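Local coordinates for protein trans-2-enoyl-CoA reductase [NADH] (Treponema denticola ATCC 35405, PDB 4GGO) that catalyses the NADH-dependent reduction of the carbon-carbon double bond of trans-2-enoyl-CoA, turning crotonyl-CoA into butyryl-CoA in fatty acid synthesis, at residues N14-A19 with A380-D385; N18-G23 with E387-E392; P50-V55 with K137-D142; L230-I235 with S275-L280; T316-E321 with I338-W343. One frame throughout, in Å; residues are numbered along the deposited sequence.

Contact 1 (N14-A19 with A380-D385); sequences NICLNA and ASNGFD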
# COMPACT_ATOMS: atom_id res chain seq x y z
N ASN A 14 -14.20 9.72 -10.16
CA ASN A 14 -12.77 9.62 -9.84
C ASN A 14 -12.29 8.21 -9.48
O ASN A 14 -11.23 8.05 -8.88
CB ASN A 14 -12.39 10.61 -8.73
CG ASN A 14 -12.59 12.05 -9.14
OD1 ASN A 14 -12.17 12.46 -10.23
ND2 ASN A 14 -13.24 12.83 -8.29
N ILE A 15 -13.07 7.21 -9.86
CA ILE A 15 -12.72 5.82 -9.58
C ILE A 15 -12.80 4.97 -10.85
O ILE A 15 -13.79 5.00 -11.57
CB ILE A 15 -13.65 5.21 -8.51
CG1 ILE A 15 -13.52 5.97 -7.19
CG2 ILE A 15 -13.33 3.73 -8.30
CD1 ILE A 15 -14.47 5.48 -6.12
N CYS A 16 -11.74 4.20 -11.11
CA CYS A 16 -11.75 3.26 -12.23
C CYS A 16 -12.57 2.04 -11.86
O CYS A 16 -12.19 1.27 -10.97
CB CYS A 16 -10.33 2.86 -12.62
SG CYS A 16 -10.24 1.82 -14.09
N LEU A 17 -13.69 1.85 -12.54
CA LEU A 17 -14.65 0.81 -12.17
C LEU A 17 -14.22 -0.59 -12.58
O LEU A 17 -14.40 -1.55 -11.83
CB LEU A 17 -16.03 1.13 -12.73
CG LEU A 17 -16.63 2.47 -12.30
CD1 LEU A 17 -18.09 2.60 -12.77
CD2 LEU A 17 -16.51 2.67 -10.79
N ASN A 18 -13.66 -0.72 -13.78
CA ASN A 18 -13.29 -2.03 -14.31
C ASN A 18 -11.79 -2.32 -14.22
O ASN A 18 -11.03 -1.56 -13.63
CB ASN A 18 -13.77 -2.17 -15.76
CG ASN A 18 -13.23 -1.08 -16.66
OD1 ASN A 18 -12.84 -0.01 -16.19
ND2 ASN A 18 -13.21 -1.34 -17.96
N ALA A 19 -11.38 -3.45 -14.79
CA ALA A 19 -9.98 -3.85 -14.76
C ALA A 19 -9.62 -4.73 -15.95
O ALA A 19 -10.45 -5.48 -16.46
CB ALA A 19 -9.67 -4.58 -13.46
N ALA A 380 -2.54 1.94 -14.16
CA ALA A 380 -1.84 0.67 -14.00
C ALA A 380 -2.32 -0.11 -12.79
O ALA A 380 -2.16 -1.33 -12.72
CB ALA A 380 -0.33 0.90 -13.93
N SER A 381 -2.93 0.59 -11.83
CA SER A 381 -3.47 -0.06 -10.64
C SER A 381 -4.61 -1.00 -11.01
O SER A 381 -4.93 -1.93 -10.26
CB SER A 381 -3.94 0.98 -9.63
OG SER A 381 -2.85 1.76 -9.16
N ASN A 382 -5.23 -0.76 -12.16
CA ASN A 382 -6.33 -1.59 -12.64
C ASN A 382 -5.96 -2.36 -13.91
O ASN A 382 -6.81 -2.99 -14.53
CB ASN A 382 -7.58 -0.75 -12.87
CG ASN A 382 -8.18 -0.23 -11.57
OD1 ASN A 382 -7.57 0.60 -10.89
ND2 ASN A 382 -9.36 -0.71 -11.23
N GLY A 383 -4.69 -2.29 -14.29
CA GLY A 383 -4.20 -3.05 -15.43
C GLY A 383 -4.27 -2.31 -16.75
O GLY A 383 -4.13 -2.91 -17.81
N PHE A 384 -4.48 -1.00 -16.69
CA PHE A 384 -4.54 -0.19 -17.90
C PHE A 384 -3.23 0.56 -18.12
O PHE A 384 -2.49 0.83 -17.18
CB PHE A 384 -5.71 0.79 -17.84
CG PHE A 384 -7.05 0.13 -17.75
CD1 PHE A 384 -7.65 -0.42 -18.87
CD2 PHE A 384 -7.72 0.05 -16.54
CE1 PHE A 384 -8.89 -1.03 -18.79
CE2 PHE A 384 -8.96 -0.56 -16.45
CZ PHE A 384 -9.54 -1.10 -17.58
N ASP A 385 -2.94 0.87 -19.39
CA ASP A 385 -1.77 1.67 -19.77
C ASP A 385 -0.43 1.01 -19.42
O ASP A 385 0.59 1.69 -19.30
CB ASP A 385 -1.86 3.08 -19.16
CG ASP A 385 -0.89 4.06 -19.80
OD1 ASP A 385 -0.85 4.13 -21.05
OD2 ASP A 385 -0.17 4.75 -19.06
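The Phe384 ring meets Asn18 O at its edge, in the ring plane, while Cys16 SG approaches obliquely as a sulfur-aromatic contact, 3.6 Å from Phe384 CE2. At the far end of the ring, CZ touches the Asn18 amide group. Phe384 N to Leu379 O and Gly383 N to Ala380 O form the Schellman motif that ends helix 371-380, with Gly383, at positive phi, as its C-prime residue. Asn382 and Phe384, on either side of Gly383, face strand 15-16 and the residues after it. Cys16 SG stands anti to the backbone N (chi1 -175°), which brings it to both the ring and Asn382 CG, the latter 3.8 Å away. The Asn18 side chain is itself fixed by Lys8 O and Met10 N, and Phe384 also packs on Leu379. Ala19 lies against the backbone of the turn, its CA 3.3 Å from Asn382 O in a CA-H...O contact. The contact ties the amino-terminal NAD(H)-binding region to the carboxy-terminal part of the chain. One side-chain hydrogen bond crosses it: Asn382 ND2 donates to Asn18 O over 3.0 Å, bent to 142° at the hydrogen, with the donor tilted 26° from the carbonyl plane.

Contact 2 (N18-G23 with E387-E392); sequences NAHPQG and EGINYE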
# COMPACT_ATOMS: atom_id res chain seq x y z
N ASN A 18 -13.66 -0.72 -13.78
CA ASN A 18 -13.29 -2.03 -14.31
C ASN A 18 -11.79 -2.32 -14.22
O ASN A 18 -11.03 -1.56 -13.63
CB ASN A 18 -13.77 -2.17 -15.76
CG ASN A 18 -13.23 -1.08 -16.66
OD1 ASN A 18 -12.84 -0.01 -16.19
ND2 ASN A 18 -13.21 -1.34 -17.96
N ALA A 19 -11.38 -3.45 -14.79
CA ALA A 19 -9.98 -3.85 -14.76
C ALA A 19 -9.62 -4.73 -15.95
O ALA A 19 -10.45 -5.48 -16.46
CB ALA A 19 -9.67 -4.58 -13.46
N HIS A 20 -8.37 -4.63 -16.40
CA HIS A 20 -7.89 -5.43 -17.51
C HIS A 20 -7.10 -6.62 -16.98
O HIS A 20 -6.05 -6.45 -16.36
CB HIS A 20 -7.01 -4.58 -18.43
CG HIS A 20 -6.91 -5.11 -19.83
ND1 HIS A 20 -6.02 -6.10 -20.19
CD2 HIS A 20 -7.58 -4.79 -20.95
CE1 HIS A 20 -6.15 -6.36 -21.48
NE2 HIS A 20 -7.09 -5.58 -21.97
N PRO A 21 -7.61 -7.84 -17.21
CA PRO A 21 -7.02 -9.08 -16.68
C PRO A 21 -5.56 -9.27 -17.07
O PRO A 21 -4.73 -9.55 -16.20
CB PRO A 21 -7.88 -10.18 -17.31
CG PRO A 21 -9.19 -9.51 -17.59
CD PRO A 21 -8.84 -8.10 -17.98
N GLN A 22 -5.25 -9.13 -18.35
CA GLN A 22 -3.88 -9.33 -18.83
C GLN A 22 -2.97 -8.20 -18.37
O GLN A 22 -1.79 -8.42 -18.08
CB GLN A 22 -3.84 -9.46 -20.35
CG GLN A 22 -4.45 -10.74 -20.90
CD GLN A 22 -5.97 -10.76 -20.80
OE1 GLN A 22 -6.54 -11.58 -20.08
NE2 GLN A 22 -6.62 -9.85 -21.51
N GLY A 23 -3.51 -6.99 -18.31
CA GLY A 23 -2.77 -5.84 -17.85
C GLY A 23 -2.35 -5.97 -16.40
O GLY A 23 -1.22 -5.63 -16.04
N GLU A 387 2.85 -1.43 -20.23
CA GLU A 387 3.64 -1.69 -21.43
C GLU A 387 3.56 -3.15 -21.85
O GLU A 387 3.60 -4.05 -21.02
CB GLU A 387 5.10 -1.29 -21.18
CG GLU A 387 5.82 -0.76 -22.40
CD GLU A 387 7.20 -0.21 -22.07
OE1 GLU A 387 7.64 0.74 -22.74
OE2 GLU A 387 7.84 -0.74 -21.13
N GLY A 388 3.45 -3.38 -23.16
CA GLY A 388 3.45 -4.72 -23.70
C GLY A 388 2.07 -5.34 -23.84
O GLY A 388 1.94 -6.53 -24.14
N ILE A 389 1.03 -4.53 -23.63
CA ILE A 389 -0.34 -5.01 -23.76
C ILE A 389 -1.05 -4.35 -24.94
O ILE A 389 -1.00 -3.13 -25.10
CB ILE A 389 -1.15 -4.78 -22.46
CG1 ILE A 389 -0.49 -5.50 -21.29
CG2 ILE A 389 -2.59 -5.24 -22.63
CD1 ILE A 389 -0.39 -7.00 -21.47
N ASN A 390 -1.70 -5.17 -25.76
CA ASN A 390 -2.37 -4.70 -26.97
C ASN A 390 -3.49 -3.70 -26.69
O ASN A 390 -3.52 -2.62 -27.29
CB ASN A 390 -2.91 -5.90 -27.76
CG ASN A 390 -3.24 -5.55 -29.20
OD1 ASN A 390 -3.66 -4.43 -29.51
ND2 ASN A 390 -3.07 -6.52 -30.10
N TYR A 391 -4.40 -4.08 -25.80
CA TYR A 391 -5.58 -3.28 -25.46
C TYR A 391 -6.62 -3.15 -26.58
O TYR A 391 -7.82 -3.05 -26.31
CB TYR A 391 -5.20 -1.90 -24.89
CG TYR A 391 -4.55 -1.98 -23.53
CD1 TYR A 391 -5.23 -2.48 -22.44
CD2 TYR A 391 -3.24 -1.55 -23.34
CE1 TYR A 391 -4.64 -2.55 -21.20
CE2 TYR A 391 -2.64 -1.62 -22.10
CZ TYR A 391 -3.35 -2.12 -21.04
OH TYR A 391 -2.76 -2.19 -19.80
N GLU A 392 -6.16 -3.16 -27.83
CA GLU A 392 -7.07 -3.18 -28.97
C GLU A 392 -7.51 -4.61 -29.24
O GLU A 392 -8.43 -4.86 -30.02
CB GLU A 392 -6.41 -2.57 -30.21
CG GLU A 392 -6.00 -1.11 -30.06
CD GLU A 392 -7.19 -0.17 -29.90
OE1 GLU A 392 -8.33 -0.58 -30.20
OE2 GLU A 392 -6.97 0.99 -29.49
O HOH W 1 -8.76 -4.55 -24.63
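His20 and Tyr391 meet as a T-shaped (edge-to-face) pair, the CD1-CE1 edge of the tyrosine directed at the imidazole face with the planes 68° apart and the centroids 4.7 Å from each other. Tyr391 CE1 sits over the centre of the imidazole, and Tyr391 CD1 comes within 3.6 Å of His20 CD2. Ile389 fills the angle between the rings: its CG2 lies over the centre of one face of Tyr391 and 3.9 Å from His20 CE1, and the His20 and Ile389 side chains slide past each other in opposite directions. The other branch of Ile389 reaches the first turn of helix 21-38, with CD1 3.9 Å from Gln22 O and CG1 beside Gly23 CA. A chi1 of -157° puts His20 CG anti to the backbone N, and His20 ND1 accepts from Gly23 N at 3.3 Å, nearly in the ring plane. This bond holds the imidazole; a weak bond to water meets NE2 at the ring edge. Tyr391 OH is held by Gly383 O and Val386 N. The bond from Gly23 N makes His20 a side-chain N-cap of helix 21-38, and the carboxy-terminal tail packs on that capping ring.

Contact 3 (P50-V55 with K137-D142); sequences PKNVLV and KGIKFD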
# COMPACT_ATOMS: atom_id res chain seq x y z
N PRO A 50 13.72 -13.23 5.17
CA PRO A 50 12.41 -13.74 5.61
C PRO A 50 12.23 -15.19 5.16
O PRO A 50 12.81 -15.59 4.16
CB PRO A 50 11.42 -12.83 4.88
CG PRO A 50 12.16 -12.36 3.68
CD PRO A 50 13.59 -12.22 4.11
N LYS A 51 11.44 -15.95 5.91
CA LYS A 51 11.21 -17.36 5.59
C LYS A 51 9.71 -17.64 5.45
O LYS A 51 9.27 -18.21 4.45
CB LYS A 51 11.80 -18.26 6.68
CG LYS A 51 11.74 -19.75 6.36
CD LYS A 51 12.40 -20.59 7.45
CE LYS A 51 11.54 -20.68 8.70
NZ LYS A 51 12.25 -21.42 9.79
N ASN A 52 8.95 -17.24 6.45
CA ASN A 52 7.50 -17.39 6.43
C ASN A 52 6.83 -16.03 6.63
O ASN A 52 6.93 -15.43 7.70
CB ASN A 52 7.04 -18.37 7.51
CG ASN A 52 7.49 -19.79 7.23
OD1 ASN A 52 7.31 -20.30 6.13
ND2 ASN A 52 8.08 -20.43 8.23
N VAL A 53 6.15 -15.55 5.59
CA VAL A 53 5.60 -14.20 5.62
C VAL A 53 4.08 -14.17 5.51
O VAL A 53 3.49 -14.81 4.64
CB VAL A 53 6.20 -13.33 4.51
CG1 VAL A 53 5.73 -11.89 4.64
CG2 VAL A 53 7.72 -13.40 4.54
N LEU A 54 3.45 -13.40 6.39
CA LEU A 54 2.02 -13.12 6.29
C LEU A 54 1.83 -11.68 5.81
O LEU A 54 2.38 -10.75 6.40
CB LEU A 54 1.35 -13.30 7.65
CG LEU A 54 -0.15 -13.01 7.72
CD1 LEU A 54 -0.93 -13.95 6.81
CD2 LEU A 54 -0.65 -13.10 9.15
N VAL A 55 1.08 -11.51 4.73
CA VAL A 55 0.81 -10.18 4.20
C VAL A 55 -0.69 -9.89 4.21
O VAL A 55 -1.47 -10.55 3.52
CB VAL A 55 1.35 -9.99 2.77
CG1 VAL A 55 1.03 -8.59 2.27
CG2 VAL A 55 2.85 -10.24 2.74
N LYS A 137 0.64 -26.54 8.04
CA LYS A 137 1.91 -26.64 7.34
C LYS A 137 3.11 -26.43 8.27
O LYS A 137 4.25 -26.38 7.82
CB LYS A 137 1.97 -25.64 6.19
CG LYS A 137 0.81 -25.76 5.21
CD LYS A 137 0.86 -27.07 4.44
CE LYS A 137 2.06 -27.13 3.51
NZ LYS A 137 2.07 -28.37 2.68
N GLY A 138 2.83 -26.33 9.57
CA GLY A 138 3.88 -26.14 10.56
C GLY A 138 4.61 -24.82 10.38
O GLY A 138 5.83 -24.75 10.55
N ILE A 139 3.86 -23.78 10.03
CA ILE A 139 4.45 -22.47 9.76
C ILE A 139 4.40 -21.55 10.98
O ILE A 139 3.35 -21.39 11.61
CB ILE A 139 3.74 -21.77 8.58
CG1 ILE A 139 4.12 -22.45 7.26
CG2 ILE A 139 4.11 -20.29 8.52
CD1 ILE A 139 3.44 -21.84 6.05
N LYS A 140 5.55 -20.98 11.32
CA LYS A 140 5.63 -19.88 12.27
C LYS A 140 6.12 -18.64 11.51
O LYS A 140 7.17 -18.68 10.87
CB LYS A 140 6.58 -20.20 13.42
CG LYS A 140 6.03 -21.16 14.46
CD LYS A 140 6.95 -21.23 15.67
CE LYS A 140 6.37 -22.09 16.78
NZ LYS A 140 7.23 -22.07 17.99
N PHE A 141 5.37 -17.56 11.59
CA PHE A 141 5.70 -16.35 10.84
C PHE A 141 6.87 -15.58 11.44
O PHE A 141 6.95 -15.41 12.66
CB PHE A 141 4.48 -15.43 10.73
CG PHE A 141 3.32 -16.04 9.98
CD1 PHE A 141 3.41 -16.25 8.61
CD2 PHE A 141 2.15 -16.38 10.64
CE1 PHE A 141 2.35 -16.80 7.92
CE2 PHE A 141 1.09 -16.93 9.95
CZ PHE A 141 1.19 -17.14 8.59
N ASP A 142 7.77 -15.11 10.59
CA ASP A 142 8.90 -14.29 11.03
C ASP A 142 8.80 -12.87 10.47
O ASP A 142 9.60 -12.00 10.82
CB ASP A 142 10.24 -14.93 10.66
CG ASP A 142 10.35 -15.26 9.19
OD1 ASP A 142 10.79 -14.38 8.41
OD2 ASP A 142 10.00 -16.39 8.80
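The touching parts, 50-54 and 139-142, run 114° apart, nearest at Asn52 and Phe141 with CA atoms 4.9 Å from each other, where strands 52-56 and 141-146 enter the parallel Rossmann sheet side by side. Asp142 N donates to Asn52 O in the carbonyl plane, and the Asp142 carboxylate turns back on the start of the other strand. Its CG lies between the backbone N and the carbonyl carbon (chi1 54°), close to the amides of Lys51 and Asn52, within reach of both oxygens. Asp142 OD1 takes Lys51 N on its syn lone pair at 3.0 Å; Asp142 OD2 takes Asn52 N at 2.7 Å in a nearly straight bond, 168° at the hydrogen, and a weak second bond from Lys51 N. Nearby, Asn52 ND2 donates to Lys140 O at 3.3 Å from well above the carbonyl plane, while Asn52 CB rests 3.6 Å from Ile139 CG2. The Phe141 ring is sandwiched: Leu54 CB makes a CH-pi contact over one face, 3.8 Å from the centroid, and Ile139 CG2 lies over the opposite face, both offset toward the rim. Trp213 and Leu217 of helix 208-219 pack on Leu54. Three N-H bonds from two consecutive amides thus converge on one carboxylate, which would favour its ionised form; Lys51 NZ, 5.6 Å from Asp142 OD2, probably adds only a longer-range attraction.

Contact 4 (L230-I235 with S275-L280); sequences LAYSYI and SVNKGL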
# COMPACT_ATOMS: atom_id res chain seq x y z
N LEU A 230 5.04 -5.00 10.59
CA LEU A 230 5.02 -3.61 10.15
C LEU A 230 3.62 -3.18 9.74
O LEU A 230 2.85 -3.97 9.19
CB LEU A 230 5.97 -3.41 8.97
CG LEU A 230 7.40 -3.94 9.06
CD1 LEU A 230 8.15 -3.63 7.78
CD2 LEU A 230 8.11 -3.34 10.26
N ALA A 231 3.30 -1.92 10.01
CA ALA A 231 2.08 -1.32 9.48
C ALA A 231 2.47 -0.08 8.68
O ALA A 231 3.18 0.80 9.19
CB ALA A 231 1.13 -0.95 10.61
N TYR A 232 2.03 -0.02 7.44
CA TYR A 232 2.39 1.08 6.56
C TYR A 232 1.57 2.33 6.84
O TYR A 232 0.40 2.24 7.22
CB TYR A 232 2.26 0.67 5.09
CG TYR A 232 3.24 -0.41 4.69
CD1 TYR A 232 4.53 -0.43 5.21
CD2 TYR A 232 2.87 -1.42 3.81
CE1 TYR A 232 5.43 -1.41 4.85
CE2 TYR A 232 3.77 -2.41 3.44
CZ TYR A 232 5.05 -2.40 3.97
OH TYR A 232 5.95 -3.37 3.61
N SER A 233 2.19 3.49 6.67
CA SER A 233 1.54 4.76 6.95
C SER A 233 2.14 5.88 6.11
O SER A 233 2.98 5.63 5.25
CB SER A 233 1.64 5.10 8.44
OG SER A 233 0.95 6.30 8.74
N TYR A 234 1.72 7.11 6.38
CA TYR A 234 2.19 8.26 5.61
C TYR A 234 2.17 9.52 6.47
O TYR A 234 1.26 9.71 7.28
CB TYR A 234 1.32 8.44 4.37
CG TYR A 234 1.82 9.50 3.40
CD1 TYR A 234 3.10 9.43 2.87
CD2 TYR A 234 1.00 10.55 3.02
CE1 TYR A 234 3.56 10.39 1.99
CE2 TYR A 234 1.45 11.51 2.13
CZ TYR A 234 2.73 11.43 1.62
OH TYR A 234 3.17 12.39 0.74
N ILE A 235 3.17 10.37 6.29
CA ILE A 235 3.26 11.61 7.04
C ILE A 235 3.02 12.81 6.13
O ILE A 235 2.29 13.73 6.47
CB ILE A 235 4.62 11.74 7.77
CG1 ILE A 235 4.67 10.78 8.96
CG2 ILE A 235 4.86 13.16 8.24
CD1 ILE A 235 5.97 10.82 9.72
N SER A 275 5.90 1.70 9.52
CA SER A 275 6.76 2.07 8.40
C SER A 275 6.12 3.19 7.61
O SER A 275 5.06 3.01 7.00
CB SER A 275 7.01 0.86 7.49
OG SER A 275 7.89 1.21 6.43
N VAL A 276 6.75 4.36 7.64
CA VAL A 276 6.24 5.51 6.90
C VAL A 276 6.78 5.47 5.48
O VAL A 276 7.98 5.62 5.26
CB VAL A 276 6.63 6.84 7.57
CG1 VAL A 276 5.87 7.99 6.94
CG2 VAL A 276 6.37 6.78 9.06
N ASN A 277 5.88 5.27 4.52
CA ASN A 277 6.27 5.15 3.12
C ASN A 277 6.06 6.46 2.36
O ASN A 277 5.53 7.42 2.91
CB ASN A 277 5.50 4.02 2.45
CG ASN A 277 5.78 2.66 3.09
OD1 ASN A 277 6.47 2.57 4.11
ND2 ASN A 277 5.24 1.61 2.49
N LYS A 278 6.49 6.48 1.10
CA LYS A 278 6.36 7.68 0.28
C LYS A 278 4.93 7.85 -0.23
O LYS A 278 4.12 6.93 -0.14
CB LYS A 278 7.33 7.65 -0.90
CG LYS A 278 6.89 6.75 -2.04
CD LYS A 278 7.91 6.77 -3.18
CE LYS A 278 7.96 8.12 -3.87
NZ LYS A 278 6.72 8.41 -4.64
N GLY A 279 4.64 9.04 -0.75
CA GLY A 279 3.33 9.32 -1.31
C GLY A 279 3.15 8.67 -2.66
O GLY A 279 4.10 8.55 -3.44
N LEU A 280 1.92 8.24 -2.94
CA LEU A 280 1.61 7.58 -4.20
C LEU A 280 0.14 7.79 -4.55
O LEU A 280 -0.66 8.17 -3.70
CB LEU A 280 1.90 6.08 -4.11
CG LEU A 280 0.85 5.21 -3.40
CD1 LEU A 280 1.04 3.74 -3.76
CD2 LEU A 280 0.90 5.39 -1.89
O HOH W 2 5.58 10.29 4.43
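Main-chain hydrogen bonds join Tyr232-Ser233 to Ser275-Val276 as neighbouring parallel strands: Ser275 N donates to Ala231 O and Ser233 N to Ser275 O, both at 2.9 Å, and Asn277 N to Ser233 O at 3.0 Å. Beyond the pairing a water carries the link on, accepting from Ile235 N and donating to Asn277 O. Aromatic contacts follow. The Tyr232 ring takes Ser275 CB at its edge, in plane, 3.6 Å from CD1, and the Asn277 amide group lies over one of its faces, the planes 51° apart; Tyr232 OH bonds to Ser66 OG. Tyr234 has CG anti to the backbone N (chi1 -173°), and its ring runs beside the outgoing chain, Asn277 O at its edge and CE1 3.2 Å from Gly279 N. Gly279 CA lies 3.7 Å from Tyr234 OH, and Glu344 is hydrogen-bonded to Tyr234 OH through OE2 and to Gly279 N through OE1, pinning ring and loop together. The apolar contact is Ile235 CG1 on Val276 CG1, 3.6 Å apart, the side chains crossing at about a right angle. Here, at the carboxy-terminal strand ends of a Rossmann fold, substrate-binding Tyr234, edge-to-face with the presumed proton donor Tyr244, meets the loop bearing NAD-binding Leu280: the active site.

Contact 5 (T316-E321 with I338-W343); sequences TRLYAE and IRIDDW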
# COMPACT_ATOMS: atom_id res chain seq x y z
N THR A 316 11.29 -3.10 -2.01
CA THR A 316 12.57 -3.78 -2.15
C THR A 316 13.65 -3.04 -1.36
O THR A 316 14.49 -3.66 -0.72
CB THR A 316 13.01 -3.91 -3.63
OG1 THR A 316 12.89 -2.64 -4.28
CG2 THR A 316 12.15 -4.94 -4.34
N ARG A 317 13.61 -1.71 -1.39
CA ARG A 317 14.54 -0.91 -0.59
C ARG A 317 14.28 -1.11 0.90
O ARG A 317 15.21 -1.17 1.70
CB ARG A 317 14.45 0.58 -0.95
CG ARG A 317 15.33 1.47 -0.09
CD ARG A 317 15.70 2.77 -0.79
NE ARG A 317 14.58 3.70 -0.92
CZ ARG A 317 14.26 4.62 -0.01
NH1 ARG A 317 14.97 4.73 1.10
NH2 ARG A 317 13.22 5.42 -0.21
N LEU A 318 13.00 -1.22 1.26
CA LEU A 318 12.61 -1.49 2.64
C LEU A 318 13.21 -2.79 3.16
O LEU A 318 13.78 -2.83 4.25
CB LEU A 318 11.08 -1.54 2.75
CG LEU A 318 10.52 -1.98 4.11
CD1 LEU A 318 10.82 -0.95 5.19
CD2 LEU A 318 9.02 -2.25 4.01
N TYR A 319 13.08 -3.86 2.38
CA TYR A 319 13.62 -5.16 2.76
C TYR A 319 15.15 -5.13 2.84
O TYR A 319 15.75 -5.57 3.82
CB TYR A 319 13.19 -6.24 1.77
CG TYR A 319 11.84 -6.87 2.04
CD1 TYR A 319 10.66 -6.16 1.85
CD2 TYR A 319 11.75 -8.19 2.46
CE1 TYR A 319 9.42 -6.75 2.10
CE2 TYR A 319 10.52 -8.79 2.70
CZ TYR A 319 9.36 -8.06 2.52
OH TYR A 319 8.14 -8.65 2.76
N ALA A 320 15.77 -4.61 1.79
CA ALA A 320 17.22 -4.65 1.65
C ALA A 320 17.96 -3.66 2.55
O ALA A 320 19.06 -3.95 3.02
CB ALA A 320 17.61 -4.45 0.20
N GLU A 321 17.36 -2.49 2.78
CA GLU A 321 18.06 -1.41 3.46
C GLU A 321 17.48 -1.04 4.83
O GLU A 321 17.94 -0.09 5.46
CB GLU A 321 18.11 -0.17 2.57
CG GLU A 321 19.04 -0.30 1.37
CD GLU A 321 20.50 -0.08 1.73
OE1 GLU A 321 21.00 1.05 1.54
OE2 GLU A 321 21.14 -1.04 2.21
N ILE A 338 10.13 3.29 11.16
CA ILE A 338 10.91 3.09 9.95
C ILE A 338 10.50 4.14 8.92
O ILE A 338 9.32 4.36 8.69
CB ILE A 338 10.70 1.68 9.36
CG1 ILE A 338 11.20 0.62 10.34
CG2 ILE A 338 11.41 1.54 8.03
CD1 ILE A 338 11.01 -0.80 9.86
N ARG A 339 11.49 4.80 8.32
CA ARG A 339 11.22 5.87 7.37
C ARG A 339 11.80 5.57 5.99
O ARG A 339 13.02 5.62 5.80
CB ARG A 339 11.79 7.20 7.88
CG ARG A 339 11.31 7.61 9.26
CD ARG A 339 9.82 7.90 9.26
NE ARG A 339 9.48 9.06 8.45
CZ ARG A 339 9.43 10.31 8.91
NH1 ARG A 339 9.70 10.56 10.18
NH2 ARG A 339 9.11 11.31 8.09
N ILE A 340 10.94 5.27 5.03
CA ILE A 340 11.37 5.16 3.64
C ILE A 340 10.74 6.26 2.80
O ILE A 340 10.74 6.21 1.57
CB ILE A 340 11.10 3.77 3.03
CG1 ILE A 340 9.60 3.45 3.05
CG2 ILE A 340 11.90 2.70 3.77
CD1 ILE A 340 9.26 2.13 2.38
N ASP A 341 10.19 7.26 3.49
CA ASP A 341 9.76 8.49 2.84
C ASP A 341 10.88 9.52 2.98
O ASP A 341 10.68 10.72 2.78
CB ASP A 341 8.48 9.03 3.49
CG ASP A 341 8.65 9.33 4.97
OD1 ASP A 341 9.56 8.77 5.60
OD2 ASP A 341 7.86 10.14 5.50
N ASP A 342 12.07 9.03 3.32
CA ASP A 342 13.22 9.89 3.58
C ASP A 342 13.70 10.62 2.33
O ASP A 342 14.20 11.74 2.42
CB ASP A 342 14.36 9.10 4.24
CG ASP A 342 14.71 7.83 3.48
OD1 ASP A 342 13.89 7.36 2.66
OD2 ASP A 342 15.82 7.29 3.70
N TRP A 343 13.56 10.00 1.17
CA TRP A 343 13.92 10.64 -0.09
C TRP A 343 12.88 11.69 -0.47
O TRP A 343 13.22 12.75 -1.00
CB TRP A 343 14.07 9.62 -1.21
CG TRP A 343 15.19 8.65 -1.01
CD1 TRP A 343 16.09 8.63 0.03
CD2 TRP A 343 15.55 7.55 -1.86
NE1 TRP A 343 16.97 7.59 -0.13
CE2 TRP A 343 16.66 6.91 -1.28
CE3 TRP A 343 15.03 7.05 -3.06
CZ2 TRP A 343 17.26 5.80 -1.86
CZ3 TRP A 343 15.63 5.94 -3.63
CH2 TRP A 343 16.73 5.33 -3.03
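Arg317 reaches out of helix 311-323 to stack on Trp343, beside the edge strand 338-339 of the Rossmann sheet. From CB the chain leaves with CG anti to the backbone N (chi1 176°) and bends at chi3 (71°), turning NE over the indole. CD touches Trp343 CZ2 and CH2, and NE lies 3.4 Å from Trp343 CH2. CZ sits over the centre of the ring system, 3.6 Å from the centroid of the six-membered ring, a cation-pi contact with the guanidinium and indole planes only 5° apart. Ile340 CB lies on the opposite side, nearest NH2. At the tip, NH1 makes a salt bridge to Asp342 OD1 (3.2 Å), which lies in the guanidinium plane and uses its syn lone pair; NH2 gives a weak bond to Ile340 O and a salt bridge to Glu309. Asp342 in turn pairs through OD2 with Arg322, so Arg317, Asp342, Glu309 and Arg322 form a linked charge network, which would probably keep them ionised. One residue on, Leu318 serves the apolar side: its CB is 4.1 Å from Ile340 CD1, its side chain crosses those of Ile338 and Ile340 at about a right angle, and its CD1 packs 3.8 Å from Ile338 CG2 and 4.1 Å from Ile340 CG2.

How the contacts relate
Contacts 1 and 2 start from the same part of the chain, their centres 10 Å apart, and close the longest loops; contacts 3, 4 and 5 are nested inside them. A probable hydrogen bond from His20 N to Asn382 O joins the first two. The other three reach one seven-stranded parallel sheet: contact 3 pairs strands 52-56 and 141-146, contact 4 pairs 227-233 and 270-276, and contact 5 sets helix 311-323 against edge strand 338-339. Contacts 4 and 5, centres 10 Å apart, share backbone bonds through Val276, while Pro50 touches Tyr319 between contacts 3 and 5. Contact 4 carries substrate- and NAD-binding residues, contact 1 lies near the NAD site, and contact 2 is remote from it.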